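Local coordinates for protein putative prephenate dehydratase (Streptococcus mutans, PDB 4LUB) that probably catalyses the decarboxylating dehydration of prephenate to 3-phenylpyruvate, a step of L-phenylalanine biosynthesis, at residues 52-57 with 172-177; 32-37 with 59-64. All coordinates share one frame; numbering follows the deposited sequence.

Contact 1 (52-57 with 172-177)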
loop_
_atom_site.group_PDB
_atom_site.type_symbol
_atom_site.label_atom_id
_atom_site.label_comp_id
_atom_site.label_asym_id
_atom_site.label_seq_id
_atom_site.Cartn_x
_atom_site.Cartn_y
_atom_site.Cartn_z
ATOM N N PRO B 52 -9.406 4.629 13.234
ATOM C CA PRO B 52 -9.120 5.143 11.890
ATOM C C PRO B 52 -8.494 4.047 11.043
ATOM O O PRO B 52 -7.682 3.276 11.566
ATOM C CB PRO B 52 -8.133 6.284 12.140
ATOM C CG PRO B 52 -7.468 5.930 13.429
ATOM C CD PRO B 52 -8.477 5.166 14.247
ATOM N N VAL B 53 -8.905 3.908 9.783
ATOM C CA VAL B 53 -8.256 2.918 8.932
ATOM C C VAL B 53 -7.555 3.501 7.702
ATOM O O VAL B 53 -6.563 2.949 7.246
ATOM C CB VAL B 53 -9.263 1.816 8.489
ATOM C CG1 VAL B 53 -10.101 1.367 9.676
ATOM C CG2 VAL B 53 -10.136 2.262 7.313
ATOM N N GLU B 54 -8.066 4.597 7.157
ATOM C CA GLU B 54 -7.455 5.173 5.967
ATOM C C GLU B 54 -7.671 6.667 5.840
ATOM O O GLU B 54 -8.776 7.146 6.059
ATOM C CB GLU B 54 -7.995 4.493 4.700
ATOM C CG GLU B 54 -7.378 5.042 3.416
ATOM C CD GLU B 54 -7.816 4.294 2.181
ATOM O OE1 GLU B 54 -8.516 3.270 2.331
ATOM O OE2 GLU B 54 -7.444 4.719 1.066
ATOM N N ASN B 55 -6.630 7.384 5.425
ATOM C CA ASN B 55 -6.712 8.824 5.206
ATOM C C ASN B 55 -6.472 9.147 3.739
ATOM O O ASN B 55 -5.676 8.485 3.070
ATOM C CB ASN B 55 -5.708 9.572 6.085
ATOM C CG ASN B 55 -5.753 11.073 5.868
ATOM O OD1 ASN B 55 -5.027 11.604 5.030
ATOM N ND2 ASN B 55 -6.639 11.759 6.588
ATOM N N SER B 56 -7.154 10.175 3.249
ATOM C CA SER B 56 -7.099 10.557 1.842
ATOM C C SER B 56 -5.711 11.027 1.386
ATOM O O SER B 56 -5.433 11.072 0.185
ATOM C CB SER B 56 -8.164 11.625 1.552
ATOM O OG SER B 56 -7.811 12.880 2.089
ATOM N N ILE B 57 -4.844 11.387 2.329
ATOM C CA ILE B 57 -3.507 11.867 1.971
ATOM C C ILE B 57 -2.416 10.871 2.380
ATOM O O ILE B 57 -1.565 10.519 1.565
ATOM C CB ILE B 57 -3.208 13.248 2.584
ATOM C CG1 ILE B 57 -4.152 14.296 1.987
ATOM C CG2 ILE B 57 -1.785 13.675 2.288
ATOM C CD1 ILE B 57 -4.184 14.318 0.480
ATOM N N TYR B 172 -9.969 13.765 4.346
ATOM C CA TYR B 172 -10.945 12.726 4.687
ATOM C C TYR B 172 -10.344 11.423 5.201
ATOM O O TYR B 172 -9.379 10.896 4.649
ATOM C CB TYR B 172 -11.843 12.406 3.496
ATOM C CG TYR B 172 -12.878 13.466 3.204
ATOM C CD1 TYR B 172 -14.126 13.422 3.813
ATOM C CD2 TYR B 172 -12.611 14.511 2.331
ATOM C CE1 TYR B 172 -15.081 14.386 3.559
ATOM C CE2 TYR B 172 -13.562 15.482 2.067
ATOM C CZ TYR B 172 -14.797 15.413 2.684
ATOM O OH TYR B 172 -15.751 16.374 2.429
ATOM N N THR B 173 -10.948 10.900 6.263
ATOM C CA THR B 173 -10.489 9.666 6.880
ATOM C C THR B 173 -11.640 8.676 6.993
ATOM O O THR B 173 -12.768 9.045 7.339
ATOM C CB THR B 173 -9.892 9.912 8.279
ATOM O OG1 THR B 173 -8.795 10.825 8.172
ATOM C CG2 THR B 173 -9.393 8.604 8.914
ATOM N N ARG B 174 -11.325 7.411 6.750
ATOM C CA ARG B 174 -12.277 6.331 6.912
ATOM C C ARG B 174 -12.051 5.747 8.300
ATOM O O ARG B 174 -10.915 5.475 8.676
ATOM C CB ARG B 174 -12.061 5.259 5.832
ATOM C CG ARG B 174 -12.265 5.766 4.416
ATOM C CD ARG B 174 -11.797 4.770 3.357
ATOM N NE ARG B 174 -12.679 3.607 3.289
ATOM C CZ ARG B 174 -12.292 2.390 2.925
ATOM N NH1 ARG B 174 -11.041 2.178 2.541
ATOM N NH2 ARG B 174 -13.170 1.395 2.895
ATOM N N PHE B 175 -13.134 5.553 9.047
ATOM C CA PHE B 175 -13.076 4.921 10.363
ATOM C C PHE B 175 -13.944 3.678 10.301
ATOM O O PHE B 175 -15.001 3.680 9.675
ATOM C CB PHE B 175 -13.573 5.848 11.497
ATOM C CG PHE B 175 -12.755 7.097 11.685
ATOM C CD1 PHE B 175 -12.873 8.169 10.817
ATOM C CD2 PHE B 175 -11.862 7.193 12.740
ATOM C CE1 PHE B 175 -12.114 9.314 11.002
ATOM C CE2 PHE B 175 -11.094 8.328 12.926
ATOM C CZ PHE B 175 -11.216 9.391 12.053
ATOM N N TRP B 176 -13.464 2.602 10.908
ATOM C CA TRP B 176 -14.257 1.399 11.042
ATOM C C TRP B 176 -14.794 1.173 12.447
ATOM O O TRP B 176 -14.098 1.392 13.438
ATOM C CB TRP B 176 -13.438 0.184 10.603
ATOM C CG TRP B 176 -13.385 0.025 9.125
ATOM C CD1 TRP B 176 -14.058 0.765 8.190
ATOM C CD2 TRP B 176 -12.606 -0.929 8.402
ATOM N NE1 TRP B 176 -13.746 0.319 6.925
ATOM C CE2 TRP B 176 -12.866 -0.728 7.031
ATOM C CE3 TRP B 176 -11.720 -1.946 8.784
ATOM C CZ2 TRP B 176 -12.262 -1.492 6.038
ATOM C CZ3 TRP B 176 -11.125 -2.709 7.799
ATOM C CH2 TRP B 176 -11.399 -2.478 6.436
ATOM N N VAL B 177 -16.045 0.734 12.507
ATOM C CA VAL B 177 -16.598 0.175 13.718
ATOM C C VAL B 177 -16.360 -1.323 13.664
ATOM O O VAL B 177 -16.830 -2.009 12.757
ATOM C CB VAL B 177 -18.104 0.480 13.872
ATOM C CG1 VAL B 177 -18.635 -0.114 15.160
ATOM C CG2 VAL B 177 -18.359 1.982 13.817
#

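Contact 2 (32-37 with 59-64)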
loop_
_atom_site.group_PDB
_atom_site.type_symbol
_atom_site.label_atom_id
_atom_site.label_comp_id
_atom_site.label_asym_id
_atom_site.label_seq_id
_atom_site.Cartn_x
_atom_site.Cartn_y
_atom_site.Cartn_z
ATOM N N GLU B 32 -5.260 4.145 24.315
ATOM C CA GLU B 32 -4.122 4.996 23.960
ATOM C C GLU B 32 -3.640 4.824 22.526
ATOM O O GLU B 32 -3.055 5.739 21.945
ATOM C CB GLU B 32 -2.937 4.714 24.889
ATOM C CG GLU B 32 -2.934 3.303 25.481
ATOM C CD GLU B 32 -1.627 2.924 26.142
ATOM O OE1 GLU B 32 -0.792 3.812 26.414
ATOM O OE2 GLU B 32 -1.414 1.712 26.378
ATOM N N ASN B 33 -3.896 3.659 21.948
ATOM C CA ASN B 33 -3.462 3.388 20.587
ATOM C C ASN B 33 -4.365 2.340 19.964
ATOM O O ASN B 33 -5.107 1.655 20.671
ATOM C CB ASN B 33 -1.984 2.946 20.541
ATOM C CG ASN B 33 -1.713 1.646 21.307
ATOM O OD1 ASN B 33 -2.407 0.641 21.142
ATOM N ND2 ASN B 33 -0.683 1.668 22.142
ATOM N N ILE B 34 -4.291 2.225 18.641
ATOM C CA ILE B 34 -5.193 1.373 17.872
ATOM C C ILE B 34 -5.157 -0.070 18.367
ATOM O O ILE B 34 -6.196 -0.687 18.564
ATOM C CB ILE B 34 -4.852 1.445 16.364
ATOM C CG1 ILE B 34 -5.233 2.834 15.820
ATOM C CG2 ILE B 34 -5.546 0.332 15.586
ATOM C CD1 ILE B 34 -4.441 3.278 14.607
ATOM N N THR B 35 -3.959 -0.586 18.614
ATOM C CA THR B 35 -3.805 -1.954 19.103
ATOM C C THR B 35 -4.578 -2.205 20.401
ATOM O O THR B 35 -5.274 -3.213 20.531
ATOM C CB THR B 35 -2.329 -2.279 19.338
ATOM O OG1 THR B 35 -1.628 -2.175 18.098
ATOM C CG2 THR B 35 -2.159 -3.681 19.913
ATOM N N GLU B 36 -4.471 -1.272 21.344
ATOM C CA GLU B 36 -5.151 -1.394 22.628
ATOM C C GLU B 36 -6.665 -1.206 22.511
ATOM O O GLU B 36 -7.425 -1.841 23.245
ATOM C CB GLU B 36 -4.568 -0.395 23.638
ATOM C CG GLU B 36 -3.162 -0.753 24.120
ATOM C CD GLU B 36 -3.043 -2.199 24.593
ATOM O OE1 GLU B 36 -3.958 -2.681 25.300
ATOM O OE2 GLU B 36 -2.042 -2.862 24.238
ATOM N N VAL B 37 -7.101 -0.319 21.617
ATOM C CA VAL B 37 -8.517 -0.226 21.263
ATOM C C VAL B 37 -9.104 -1.568 20.831
ATOM O O VAL B 37 -10.134 -2.003 21.352
ATOM C CB VAL B 37 -8.759 0.805 20.130
ATOM C CG1 VAL B 37 -10.236 0.870 19.788
ATOM C CG2 VAL B 37 -8.216 2.188 20.504
ATOM N N GLY B 59 -2.939 7.662 3.401
ATOM C CA GLY B 59 -3.276 6.305 2.999
ATOM C C GLY B 59 -3.729 5.409 4.139
ATOM O O GLY B 59 -4.161 5.887 5.182
ATOM N N SER B 60 -3.609 4.101 3.942
ATOM C CA SER B 60 -4.017 3.116 4.941
ATOM C C SER B 60 -3.186 3.140 6.215
ATOM O O SER B 60 -1.967 3.288 6.177
ATOM C CB SER B 60 -3.982 1.718 4.335
ATOM O OG SER B 60 -5.164 1.471 3.587
ATOM N N VAL B 61 -3.865 2.998 7.348
ATOM C CA VAL B 61 -3.201 2.950 8.643
ATOM C C VAL B 61 -2.625 1.552 8.865
ATOM O O VAL B 61 -3.363 0.597 9.111
ATOM C CB VAL B 61 -4.162 3.318 9.787
ATOM C CG1 VAL B 61 -3.419 3.357 11.125
ATOM C CG2 VAL B 61 -4.829 4.664 9.500
ATOM N N HIS B 62 -1.305 1.439 8.755
ATOM C CA HIS B 62 -0.618 0.153 8.866
ATOM C C HIS B 62 -1.000 -0.625 10.123
ATOM O O HIS B 62 -1.329 -1.815 10.046
ATOM C CB HIS B 62 0.897 0.354 8.833
ATOM C CG HIS B 62 1.395 0.953 7.556
ATOM N ND1 HIS B 62 2.679 1.426 7.415
ATOM C CD2 HIS B 62 0.781 1.158 6.367
ATOM C CE1 HIS B 62 2.837 1.904 6.192
ATOM N NE2 HIS B 62 1.702 1.752 5.536
ATOM N N GLU B 63 -0.912 0.038 11.276
ATOM C CA GLU B 63 -1.247 -0.581 12.560
ATOM C C GLU B 63 -2.601 -1.289 12.556
ATOM O O GLU B 63 -2.727 -2.398 13.076
ATOM C CB GLU B 63 -1.217 0.451 13.700
ATOM C CG GLU B 63 -1.091 -0.225 15.070
ATOM C CD GLU B 63 -1.153 0.741 16.238
ATOM O OE1 GLU B 63 -1.063 1.972 16.015
ATOM O OE2 GLU B 63 -1.288 0.268 17.392
ATOM N N THR B 64 -3.611 -0.634 11.997
ATOM C CA THR B 64 -4.961 -1.194 11.972
ATOM C C THR B 64 -5.025 -2.493 11.180
ATOM O O THR B 64 -5.473 -3.522 11.686
ATOM C CB THR B 64 -5.978 -0.199 11.371
ATOM O OG1 THR B 64 -6.020 0.984 12.175
ATOM C CG2 THR B 64 -7.365 -0.810 11.360
HETATM O O HOH W 1 -2.153 3.911 17.376
#

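Contact 1 (52-57 with 172-177)
Tyr172 meets Ser56 just past the end of strand 48-55, which runs antiparallel to strand 172-179 and carries a classic beta bulge opposite Arg174. The order of strands 27-31, 4-8, 48-55, 172-179 and 75-83 is that of type II periplasmic-binding-protein lobes. Tyr172 O takes the backbone N-H of Ser56, and Tyr172 N donates to Ser56 OG at 3.2 Å, a short hydroxyl completing the pairing. Next comes the Thr-Arg-Phe sequence characteristic of prephenate dehydratases. Thr173 OG1 receives Asn55 ND2 at 2.8 Å, the hydroxyl lying close to the amide plane. The amide OD1 accepts from Ile57 N in an Asx turn, while ND2 also reaches Glu170 O, fixing which way the group is flipped. Arg174 faces both bulge residues: its O is gripped by Val53 N at 2.8 Å and weakly by Glu54 N at 3.3 Å. Glu54 CG stands anti to its backbone N (chi1 -179°), and the extended chain runs beside that of Arg174, whose NH1 meets OE1 at 2.8 Å on the anti side, 32° out of the carboxylate plane. A charged cluster surrounds this buried pair: Arg174 also reaches Glu79 and Asp242, and Glu54 reaches Lys224 of its own chain and Tyr237 of the second subunit. Phe175 sets CE2 3.7 Å from Pro52 CB, and helix 14-22 packs on the same ring. At Trp176, whose NE1 bonds to Glu79, branched Val53 uses both methyls: CG1 rests on the indole toward its rim, while CG2 stands 4.0 Å from the five-membered ring centroid, 7° off the normal.

Contact 2 (32-37 with 59-64)
Thr35 grips Glu63 OE2 twice, through its hydroxyl and its backbone amide. OG1 donates at 2.6 Å to the anti lone pair of OE2, whereas Thr35 N comes from above the carboxylate plane at 3.1 Å. The extended Glu63 side chain, with CG anti to its backbone N (chi1 -161°), spans from the start of helix 62-70 to the first turn of helix 34-42. Its second oxygen, OE1, works through water: the water donates to OE1 at 2.6 Å and accepts from Ile34 N, so two first-turn amides are served by one carboxylate. Asn33 provides the N-cap of the same helix, its OD1 accepting from Glu36 N at 2.8 Å; a short amide side chain suits this position because it can turn back to a backbone N-H.

Beneath these polar groups lies Ile34, which points toward the other segment and whose CB sits 3.8 Å from Glu63 CD. Its branches divide the neighbours: CD1 meets Val61 CG1 at 3.6 Å, and CG2 lies 3.5 Å from Thr64 OG1. That hydroxyl is already bonded to Pro52 O, which makes it an acceptable neighbour for a methyl. Val51 of strand 48-55 packs against both Ile34 and Thr64, so the apolar side of the contact lies on the sheet. Tyr67, a turn further along helix 62-70, touches Thr35.

With two direct donors and a water around it, and the positive end of a helix dipole nearby, the Glu63 carboxylate would probably favour its charged form, and its charge would in turn favour the helix start.

Overall arrangement
Contact 1 and contact 2 have centres 11 Å apart, and strand 48-55, whose end forms one side of contact 1, also borders contact 2. That strand ends within 52-57, and the chain turns back to pair through 59-60. In sequence the segments of the two contacts alternate. They touch directly: Val53 O lies 2.7 Å from Val61 N and Pro52 O 2.9 Å from Thr64 OG1, both probable hydrogen bonds. These bonds tie the edge of strand 48-55 to the N-terminal end of helix 62-70. Both contacts also reach the second subunit. In this family the Thr-Arg-Phe sequence of contact 1 is associated with the substrate site; with residues 86-169 unmodelled, the cleft is not complete here.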